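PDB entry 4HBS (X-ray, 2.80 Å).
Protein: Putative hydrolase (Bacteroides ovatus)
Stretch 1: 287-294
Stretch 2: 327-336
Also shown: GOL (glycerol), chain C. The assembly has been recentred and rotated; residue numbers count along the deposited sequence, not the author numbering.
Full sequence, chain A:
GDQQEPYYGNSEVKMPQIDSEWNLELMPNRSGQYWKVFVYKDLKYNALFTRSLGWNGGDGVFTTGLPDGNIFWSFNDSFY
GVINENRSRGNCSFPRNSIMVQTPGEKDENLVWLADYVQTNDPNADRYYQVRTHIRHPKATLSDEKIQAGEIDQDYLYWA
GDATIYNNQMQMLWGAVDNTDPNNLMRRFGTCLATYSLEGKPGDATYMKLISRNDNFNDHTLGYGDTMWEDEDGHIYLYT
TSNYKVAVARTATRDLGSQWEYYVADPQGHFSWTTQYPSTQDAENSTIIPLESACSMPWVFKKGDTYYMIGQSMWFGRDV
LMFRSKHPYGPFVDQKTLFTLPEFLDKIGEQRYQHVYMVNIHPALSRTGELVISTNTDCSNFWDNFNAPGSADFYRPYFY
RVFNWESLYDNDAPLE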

ATOM      1  N   THR A 287      -9.850 -19.984   1.394  1.00 58.81           N
ATOM      2  CA  THR A 287      -8.486 -19.440   1.367  1.00 56.79           C
ATOM      3  C   THR A 287      -7.741 -19.949   0.108  1.00 61.33           C
ATOM      4  O   THR A 287      -7.856 -21.137  -0.214  1.00 64.09           O
ATOM      5  CB  THR A 287      -7.721 -19.783   2.666  1.00 62.22           C
ATOM      6  OG1 THR A 287      -6.479 -19.085   2.651  1.00 61.14           O
ATOM      7  CG2 THR A 287      -7.454 -21.279   2.845  1.00 62.10           C
ATOM      8  N   ILE A 288      -7.026 -19.058  -0.623  1.00 54.45           N
ATOM      9  CA  ILE A 288      -6.296 -19.463  -1.829  1.00 54.12           C
ATOM     10  C   ILE A 288      -4.795 -19.706  -1.536  1.00 58.72           C
ATOM     11  O   ILE A 288      -4.066 -20.026  -2.461  1.00 59.61           O
ATOM     12  CB  ILE A 288      -6.524 -18.504  -3.040  1.00 55.96           C
ATOM     13  CG1 ILE A 288      -5.921 -17.098  -2.842  1.00 53.42           C
ATOM     14  CG2 ILE A 288      -8.020 -18.422  -3.362  1.00 57.16           C
ATOM     15  CD1 ILE A 288      -5.745 -16.354  -4.097  1.00 55.74           C
ATOM     16  N   ILE A 289      -4.361 -19.631  -0.264  1.00 55.45           N
ATOM     17  CA  ILE A 289      -2.984 -19.950   0.179  1.00 55.22           C
ATOM     18  C   ILE A 289      -3.100 -21.261   0.978  1.00 63.47           C
ATOM     19  O   ILE A 289      -4.233 -21.689   1.226  1.00 65.34           O
ATOM     20  CB  ILE A 289      -2.355 -18.784   1.005  1.00 55.59           C
ATOM     21  CG1 ILE A 289      -3.251 -18.346   2.192  1.00 54.86           C
ATOM     22  CG2 ILE A 289      -2.082 -17.621   0.100  1.00 54.39           C
ATOM     23  CD1 ILE A 289      -2.563 -17.552   3.229  1.00 55.91           C
ATOM     24  N   PRO A 290      -2.012 -21.932   1.421  1.00 60.77           N
ATOM     25  CA  PRO A 290      -2.201 -23.178   2.197  1.00 62.11           C
ATOM     26  C   PRO A 290      -2.919 -22.932   3.533  1.00 68.11           C
ATOM     27  O   PRO A 290      -2.930 -21.803   4.045  1.00 66.50           O
ATOM     28  CB  PRO A 290      -0.778 -23.696   2.399  1.00 63.62           C
ATOM     29  CG  PRO A 290       0.046 -22.984   1.377  1.00 67.16           C
ATOM     30  CD  PRO A 290      -0.582 -21.640   1.226  1.00 61.49           C
ATOM     31  N   LEU A 291      -3.526 -23.991   4.097  1.00 67.55           N
ATOM     32  CA  LEU A 291      -4.285 -23.895   5.366  1.00 67.71           C
ATOM     33  C   LEU A 291      -3.340 -23.750   6.580  1.00 70.21           C
ATOM     34  O   LEU A 291      -3.742 -23.270   7.648  1.00 68.00           O
ATOM     35  CB  LEU A 291      -5.201 -25.127   5.550  1.00 70.17           C
ATOM     36  CG  LEU A 291      -6.518 -25.107   4.758  1.00 76.01           C
ATOM     37  CD1 LEU A 291      -6.276 -25.022   3.245  1.00 76.23           C
ATOM     38  CD2 LEU A 291      -7.361 -26.335   5.082  1.00 81.16           C
ATOM     39  N   GLU A 292      -2.072 -24.114   6.367  1.00 67.72           N
ATOM     40  CA  GLU A 292      -0.989 -24.077   7.351  1.00 67.34           C
ATOM     41  C   GLU A 292      -0.180 -22.748   7.214  1.00 68.09           C
ATOM     42  O   GLU A 292       0.826 -22.565   7.910  1.00 67.06           O
ATOM     43  CB  GLU A 292      -0.066 -25.335   7.197  1.00 70.40           C
ATOM     44  CG  GLU A 292       0.043 -25.895   5.775  1.00 85.16           C
ATOM     45  CD  GLU A 292       1.148 -26.892   5.506  1.00116.16           C
ATOM     46  OE1 GLU A 292       1.781 -27.376   6.473  1.00120.08           O
ATOM     47  OE2 GLU A 292       1.373 -27.196   4.311  1.00108.34           O
ATOM     48  N   SER A 293      -0.642 -21.818   6.339  1.00 62.41           N
ATOM     49  CA  SER A 293      -0.008 -20.530   6.105  1.00 59.63           C
ATOM     50  C   SER A 293      -0.933 -19.425   6.469  1.00 62.09           C
ATOM     51  O   SER A 293      -2.154 -19.575   6.420  1.00 62.37           O
ATOM     52  CB  SER A 293       0.376 -20.381   4.643  1.00 62.03           C
ATOM     53  OG  SER A 293       1.383 -21.313   4.287  1.00 69.62           O
ATOM     54  N   ALA A 294      -0.346 -18.292   6.799  1.00 57.10           N
ATOM     55  CA  ALA A 294      -1.051 -17.079   7.177  1.00 55.05           C
ATOM     56  C   ALA A 294      -0.303 -15.916   6.609  1.00 57.84           C
ATOM     57  O   ALA A 294       0.926 -15.957   6.564  1.00 57.11           O
ATOM     58  CB  ALA A 294      -1.116 -16.980   8.683  1.00 55.36           C
ATOM     59  N   HIS A 327      -2.301 -19.959 -11.480  1.00 63.38           N
ATOM     60  CA  HIS A 327      -3.451 -19.067 -11.729  1.00 62.31           C
ATOM     61  C   HIS A 327      -3.475 -17.896 -10.747  1.00 62.50           C
ATOM     62  O   HIS A 327      -2.974 -18.045  -9.624  1.00 60.63           O
ATOM     63  CB  HIS A 327      -4.756 -19.858 -11.573  1.00 64.71           C
ATOM     64  CG  HIS A 327      -4.887 -20.946 -12.559  1.00 70.92           C
ATOM     65  ND1 HIS A 327      -5.423 -20.721 -13.802  1.00 74.43           N
ATOM     66  CD2 HIS A 327      -4.457 -22.223 -12.482  1.00 74.17           C
ATOM     67  CE1 HIS A 327      -5.333 -21.875 -14.439  1.00 76.25           C
ATOM     68  NE2 HIS A 327      -4.747 -22.804 -13.678  1.00 76.47           N
ATOM     69  N   PRO A 328      -4.171 -16.769 -11.086  1.00 57.66           N
ATOM     70  CA  PRO A 328      -4.264 -15.642 -10.133  1.00 55.06           C
ATOM     71  C   PRO A 328      -5.165 -15.918  -8.921  1.00 57.81           C
ATOM     72  O   PRO A 328      -5.175 -15.129  -7.982  1.00 55.14           O
ATOM     73  CB  PRO A 328      -4.823 -14.504 -10.989  1.00 56.91           C
ATOM     74  CG  PRO A 328      -5.556 -15.162 -12.058  1.00 63.28           C
ATOM     75  CD  PRO A 328      -4.883 -16.461 -12.346  1.00 60.25           C
ATOM     76  N   TYR A 329      -5.925 -17.018  -8.965  1.00 56.80           N
ATOM     77  CA  TYR A 329      -6.820 -17.511  -7.907  1.00 56.96           C
ATOM     78  C   TYR A 329      -6.427 -18.909  -7.390  1.00 65.35           C
ATOM     79  O   TYR A 329      -6.966 -19.372  -6.378  1.00 64.81           O
ATOM     80  CB  TYR A 329      -8.262 -17.620  -8.478  1.00 58.26           C
ATOM     81  CG  TYR A 329      -8.363 -18.489  -9.718  1.00 60.87           C
ATOM     82  CD1 TYR A 329      -8.432 -19.876  -9.621  1.00 64.33           C
ATOM     83  CD2 TYR A 329      -8.320 -17.930 -10.991  1.00 61.87           C
ATOM     84  CE1 TYR A 329      -8.461 -20.682 -10.757  1.00 67.07           C
ATOM     85  CE2 TYR A 329      -8.374 -18.724 -12.135  1.00 64.57           C
ATOM     86  CZ  TYR A 329      -8.431 -20.104 -12.014  1.00 72.59           C
ATOM     87  OH  TYR A 329      -8.467 -20.910 -13.130  1.00 75.23           O
ATOM     88  N   GLY A 330      -5.561 -19.595  -8.138  1.00 66.07           N
ATOM     89  CA  GLY A 330      -5.245 -20.999  -7.951  1.00 68.04           C
ATOM     90  C   GLY A 330      -4.615 -21.273  -6.631  1.00 72.92           C
ATOM     91  O   GLY A 330      -4.305 -20.339  -5.879  1.00 72.23           O
ATOM     92  N   PRO A 331      -4.404 -22.551  -6.315  1.00 69.95           N
ATOM     93  CA  PRO A 331      -3.752 -22.862  -5.046  1.00 68.64           C
ATOM     94  C   PRO A 331      -2.368 -22.214  -4.981  1.00 69.11           C
ATOM     95  O   PRO A 331      -1.485 -22.579  -5.761  1.00 69.89           O
ATOM     96  CB  PRO A 331      -3.691 -24.401  -5.037  1.00 72.61           C
ATOM     97  CG  PRO A 331      -3.820 -24.802  -6.445  1.00 78.90           C
ATOM     98  CD  PRO A 331      -4.692 -23.767  -7.093  1.00 73.85           C
ATOM     99  N   PHE A 332      -2.227 -21.164  -4.150  1.00 61.52           N
ATOM    100  CA  PHE A 332      -0.927 -20.546  -3.916  1.00 59.27           C
ATOM    101  C   PHE A 332      -0.238 -21.510  -2.968  1.00 62.96           C
ATOM    102  O   PHE A 332      -0.830 -21.916  -1.964  1.00 62.54           O
ATOM    103  CB  PHE A 332      -1.015 -19.094  -3.395  1.00 58.78           C
ATOM    104  CG  PHE A 332      -1.167 -18.102  -4.533  1.00 59.76           C
ATOM    105  CD1 PHE A 332      -0.053 -17.601  -5.197  1.00 61.86           C
ATOM    106  CD2 PHE A 332      -2.426 -17.752  -5.007  1.00 61.22           C
ATOM    107  CE1 PHE A 332      -0.199 -16.734  -6.286  1.00 61.91           C
ATOM    108  CE2 PHE A 332      -2.566 -16.872  -6.084  1.00 63.11           C
ATOM    109  CZ  PHE A 332      -1.452 -16.368  -6.713  1.00 60.42           C
ATOM    110  N   VAL A 333       0.931 -22.004  -3.372  1.00 59.11           N
ATOM    111  CA  VAL A 333       1.642 -23.049  -2.647  1.00 59.05           C
ATOM    112  C   VAL A 333       3.109 -22.696  -2.485  1.00 61.51           C
ATOM    113  O   VAL A 333       3.559 -21.663  -2.973  1.00 59.30           O
ATOM    114  CB  VAL A 333       1.478 -24.420  -3.397  1.00 64.46           C
ATOM    115  CG1 VAL A 333       0.059 -24.942  -3.261  1.00 65.20           C
ATOM    116  CG2 VAL A 333       1.867 -24.316  -4.874  1.00 64.58           C
ATOM    117  N   ASP A 334       3.839 -23.567  -1.766  1.00 59.44           N
ATOM    118  CA  ASP A 334       5.277 -23.502  -1.560  1.00 58.98           C
ATOM    119  C   ASP A 334       5.678 -22.158  -0.967  1.00 60.66           C
ATOM    120  O   ASP A 334       6.273 -21.309  -1.637  1.00 60.00           O
ATOM    121  CB  ASP A 334       6.008 -23.809  -2.887  1.00 61.76           C
ATOM    122  CG  ASP A 334       5.516 -25.099  -3.541  1.00 72.63           C
ATOM    123  OD1 ASP A 334       5.218 -26.066  -2.800  1.00 73.42           O
ATOM    124  OD2 ASP A 334       5.385 -25.121  -4.794  1.00 78.80           O
ATOM    125  N   GLN A 335       5.327 -21.961   0.304  1.00 55.59           N
ATOM    126  CA  GLN A 335       5.666 -20.729   1.001  1.00 53.14           C
ATOM    127  C   GLN A 335       7.170 -20.639   1.120  1.00 57.16           C
ATOM    128  O   GLN A 335       7.831 -21.663   1.304  1.00 58.94           O
ATOM    129  CB  GLN A 335       5.025 -20.700   2.392  1.00 53.79           C
ATOM    130  CG  GLN A 335       5.225 -19.405   3.191  1.00 58.50           C
ATOM    131  CD  GLN A 335       4.694 -19.604   4.591  1.00 70.11           C
ATOM    132  OE1 GLN A 335       3.488 -19.755   4.796  1.00 65.23           O
ATOM    133  NE2 GLN A 335       5.584 -19.726   5.575  1.00 56.04           N
ATOM    134  N   LYS A 336       7.713 -19.439   0.973  1.00 51.28           N
ATOM    135  CA  LYS A 336       9.144 -19.169   1.124  1.00 50.31           C
ATOM    136  C   LYS A 336       9.301 -17.874   1.900  1.00 52.66           C
ATOM    137  O   LYS A 336       8.408 -17.034   1.834  1.00 52.77           O
ATOM    138  CB  LYS A 336       9.828 -19.034  -0.251  1.00 52.42           C
ATOM    139  CG  LYS A 336       9.803 -20.274  -1.137  1.00 55.90           C
ATOM    140  CD  LYS A 336      10.937 -21.187  -0.839  1.00 54.37           C
ATOM    141  CE  LYS A 336      10.739 -22.549  -1.427  1.00 57.43           C
ATOM    142  NZ  LYS A 336      12.018 -23.293  -1.493  1.00 67.67           N
TER
HETATM  143  C1  GOL C 501       3.269 -17.117   9.364  1.00 55.28           C
HETATM  144  O1  GOL C 501       2.575 -16.101   8.656  1.00 53.47           O
HETATM  145  C2  GOL C 501       2.963 -18.494   8.823  1.00 55.74           C
HETATM  146  O2  GOL C 501       2.869 -18.429   7.395  1.00 53.99           O
HETATM  147  C3  GOL C 501       4.118 -19.379   9.241  1.00 58.40           C
HETATM  148  O3  GOL C 501       4.381 -20.421   8.302  1.00 60.15           O

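The contact between residues 287-294 and 327-336 of this putative hydrolase illustrates a general economy of loop packing: one backbone hydrogen bond and one side-chain hydrogen bond, with a small apolar cluster beside the first. The nearest CA pair across the two stretches is that of Ile289 and Phe332, 4.6 Å apart. Just before this point, Phe332 N donates to Ile288 O at 2.7 Å with a nearly straight angle of 161°, so two main-chain groups that lack a regular strand pairing are still satisfied. The same register brings side chains together. Ile288 CD1 lies 3.7 Å from Phe332 CD2, approaching the ring obliquely, while Ile289 CG2 reaches Phe332 CB at 3.9 Å, although the CA-to-CB bond of Ile289 points away. Pro290, which has no amide hydrogen to donate, sets its CD 3.2 Å from Phe332 O.

Pro290 also opens a type I turn, closed by Ser293 N donating to Pro290 O at 3.2 Å. At the end of this turn, the CA-to-CB bonds of Ser293 and Gln335 point toward the opposing stretch, and Ser293 OG donates to Gln335 OE1 at 2.7 Å, a neutral hydroxyl-to-amide pairing. The other end of that amide is used as well: Gln335 NE2 donates to O3 of a glycerol, probably from the crystallisation liquor, at 3.1 Å.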